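Local coordinates for citrate lyase subunit beta-like protein (Mycobacterium tuberculosis H37Rv, PDB 6CHU) that is a magnesium-dependent TIM-barrel lyase, a bifunctional enzyme of itaconate dissimilation and leucine catabolism, at residues G15-C21 and A36-D42. Sequence-based numbering, arbitrary orientation.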
loop_
_atom_site.group_PDB
_atom_site.type_symbol
_atom_site.label_atom_id
_atom_site.label_comp_id
_atom_site.label_asym_id
_atom_site.label_seq_id
_atom_site.Cartn_x
_atom_site.Cartn_y
_atom_site.Cartn_z
ATOM N N GLY A 15 18.356 14.798 -17.413
ATOM C CA GLY A 15 18.519 14.815 -15.990
ATOM C C GLY A 15 17.197 14.675 -15.255
ATOM O O GLY A 15 16.121 14.543 -15.861
ATOM N N PRO A 16 17.270 14.708 -13.927
ATOM C CA PRO A 16 16.081 14.477 -13.097
ATOM C C PRO A 16 15.239 15.712 -12.824
ATOM O O PRO A 16 14.202 15.588 -12.164
ATOM C CB PRO A 16 16.703 13.958 -11.791
ATOM C CG PRO A 16 18.004 14.723 -11.693
ATOM C CD PRO A 16 18.487 14.906 -13.118
ATOM N N GLY A 17 15.646 16.889 -13.294
ATOM C CA GLY A 17 14.934 18.099 -12.932
ATOM C C GLY A 17 13.961 18.531 -14.002
ATOM O O GLY A 17 14.353 19.137 -15.002
ATOM N N TRP A 18 12.688 18.218 -13.796
ATOM C CA TRP A 18 11.622 18.587 -14.710
ATOM C C TRP A 18 10.868 19.783 -14.145
ATOM O O TRP A 18 10.694 19.908 -12.930
ATOM C CB TRP A 18 10.659 17.420 -14.923
ATOM C CG TRP A 18 11.242 16.275 -15.693
ATOM C CD1 TRP A 18 12.541 15.850 -15.701
ATOM C CD2 TRP A 18 10.521 15.389 -16.554
ATOM N NE1 TRP A 18 12.669 14.744 -16.526
ATOM C CE2 TRP A 18 11.443 14.455 -17.066
ATOM C CE3 TRP A 18 9.185 15.310 -16.950
ATOM C CZ2 TRP A 18 11.066 13.445 -17.958
ATOM C CZ3 TRP A 18 8.813 14.303 -17.844
ATOM C CH2 TRP A 18 9.751 13.390 -18.329
ATOM N N LEU A 19 10.407 20.658 -15.034
ATOM C CA LEU A 19 9.862 21.944 -14.607
ATOM C C LEU A 19 8.581 22.248 -15.367
ATOM O O LEU A 19 8.597 22.338 -16.599
ATOM C CB LEU A 19 10.892 23.058 -14.814
ATOM C CG LEU A 19 10.420 24.488 -14.569
ATOM C CD1 LEU A 19 9.940 24.645 -13.135
ATOM C CD2 LEU A 19 11.534 25.471 -14.867
ATOM N N PHE A 20 7.479 22.417 -14.632
ATOM C CA PHE A 20 6.255 22.944 -15.225
ATOM C C PHE A 20 6.458 24.392 -15.658
ATOM O O PHE A 20 7.018 25.207 -14.919
ATOM C CB PHE A 20 5.091 22.895 -14.233
ATOM C CG PHE A 20 4.405 21.567 -14.142
ATOM C CD1 PHE A 20 3.576 21.113 -15.168
ATOM C CD2 PHE A 20 4.543 20.789 -13.001
ATOM C CE1 PHE A 20 2.927 19.886 -15.063
ATOM C CE2 PHE A 20 3.908 19.565 -12.891
ATOM C CZ PHE A 20 3.092 19.107 -13.925
ATOM N N CYS A 21 5.969 24.714 -16.854
ATOM C CA CYS A 21 5.872 26.092 -17.328
ATOM C C CYS A 21 4.483 26.260 -17.927
ATOM O O CYS A 21 4.151 25.566 -18.909
ATOM C CB CYS A 21 6.964 26.405 -18.356
ATOM S SG CYS A 21 6.959 28.091 -18.997
ATOM N N ALA A 36 15.908 23.901 -16.789
ATOM C CA ALA A 36 15.496 22.558 -16.427
ATOM C C ALA A 36 16.072 21.525 -17.387
ATOM O O ALA A 36 16.551 21.844 -18.482
ATOM C CB ALA A 36 13.968 22.446 -16.403
ATOM N N ASP A 37 16.024 20.270 -16.945
ATOM C CA ASP A 37 16.386 19.154 -17.811
ATOM C C ASP A 37 15.278 18.871 -18.820
ATOM O O ASP A 37 15.539 18.724 -20.017
ATOM C CB ASP A 37 16.686 17.921 -16.961
ATOM C CG ASP A 37 17.917 18.106 -16.095
ATOM O OD1 ASP A 37 18.991 18.414 -16.642
ATOM O OD2 ASP A 37 17.809 17.947 -14.865
ATOM N N VAL A 38 14.035 18.821 -18.358
ATOM C CA VAL A 38 12.868 18.657 -19.225
ATOM C C VAL A 38 11.831 19.686 -18.805
ATOM O O VAL A 38 11.627 19.917 -17.609
ATOM C CB VAL A 38 12.280 17.229 -19.140
ATOM C CG1 VAL A 38 10.934 17.132 -19.892
ATOM C CG2 VAL A 38 13.247 16.218 -19.703
ATOM N N VAL A 39 11.182 20.311 -19.780
ATOM C CA VAL A 39 10.114 21.268 -19.517
ATOM C C VAL A 39 8.777 20.588 -19.782
ATOM O O VAL A 39 8.605 19.915 -20.810
ATOM C CB VAL A 39 10.269 22.524 -20.388
ATOM C CG1 VAL A 39 9.059 23.431 -20.243
ATOM C CG2 VAL A 39 11.552 23.274 -20.018
ATOM N N ILE A 40 7.828 20.772 -18.873
ATOM C CA ILE A 40 6.447 20.344 -19.077
ATOM C C ILE A 40 5.650 21.594 -19.428
ATOM O O ILE A 40 5.318 22.394 -18.546
ATOM C CB ILE A 40 5.861 19.654 -17.841
ATOM C CG1 ILE A 40 6.756 18.513 -17.351
ATOM C CG2 ILE A 40 4.453 19.132 -18.159
ATOM C CD1 ILE A 40 6.435 18.085 -15.910
ATOM N N LEU A 41 5.329 21.776 -20.708
ATOM C CA LEU A 41 4.482 22.898 -21.097
ATOM C C LEU A 41 3.050 22.529 -20.741
ATOM O O LEU A 41 2.549 21.476 -21.158
ATOM C CB LEU A 41 4.631 23.229 -22.583
ATOM C CG LEU A 41 5.999 23.777 -23.017
ATOM C CD1 LEU A 41 6.086 23.857 -24.545
ATOM C CD2 LEU A 41 6.302 25.154 -22.406
ATOM N N ASP A 42 2.409 23.368 -19.933
ATOM C CA ASP A 42 1.202 22.986 -19.220
ATOM C C ASP A 42 -0.019 23.632 -19.857
ATOM O O ASP A 42 -0.109 24.863 -19.929
ATOM C CB ASP A 42 1.310 23.385 -17.752
ATOM C CG ASP A 42 0.237 22.757 -16.903
ATOM O OD1 ASP A 42 -0.460 21.833 -17.400
ATOM O OD2 ASP A 42 0.100 23.182 -15.735
#
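The carbonyl oxygen of Gly17 receives two backbone donors at the entry to a pair of parallel strands: Asp37 N lies 2.8 Å from Gly17 O, and Val38 N adds a weak second bond to it. The bond is returned by a side chain: Gly17 N donates to Asp37 OD2 at 2.9 Å, on its anti lone pair, while OD1 forms a salt bridge with Arg226.

Beyond these bonds the pairing is regular. Leu19 bonds through N to Val38 O and through O to Ile40 N, and Cys21 likewise spans Ile40 O and Asp42 N. These are strands 17-22 and 38-42 of a TIM barrel, joined by helix 29-35 in a beta-alpha-beta crossover.

On the interior face, Val38 covers one side of the Trp18 indole, its CB 3.5 Å from the centroid of the five-membered ring in a CH-pi contact almost on the ring normal. CG2 reaches NE1, and CG1 lies over the same face of the six-membered ring. Ile40 repeats the theme: extended at chi2 (163°), it places CD1 4.0 Å from the Phe20 ring centroid, while Ile40 CG2 touches Phe20 CE1 at 3.5 Å. On the helix side the two segments bring no rings: Leu19 CB meets Ala36 CB at 3.5 Å, and Cys21 and Val39 both touch Ala32.

At the C-terminal end, Asp42 OD1 makes a salt bridge to NE of Arg72, a substrate-binding residue, and takes a hydrogen bond from Glu44 N, while OD2 accepts Gly46 N. The nearby Phe20 side chain comes within about 7 Å of the bound magnesium ion and about 4 Å of an acetate, probably from the crystallisation liquor. The apolar inner face of this strand pair ends at a carboxylate held by several partners, which probably helps orient Arg72 in the active site.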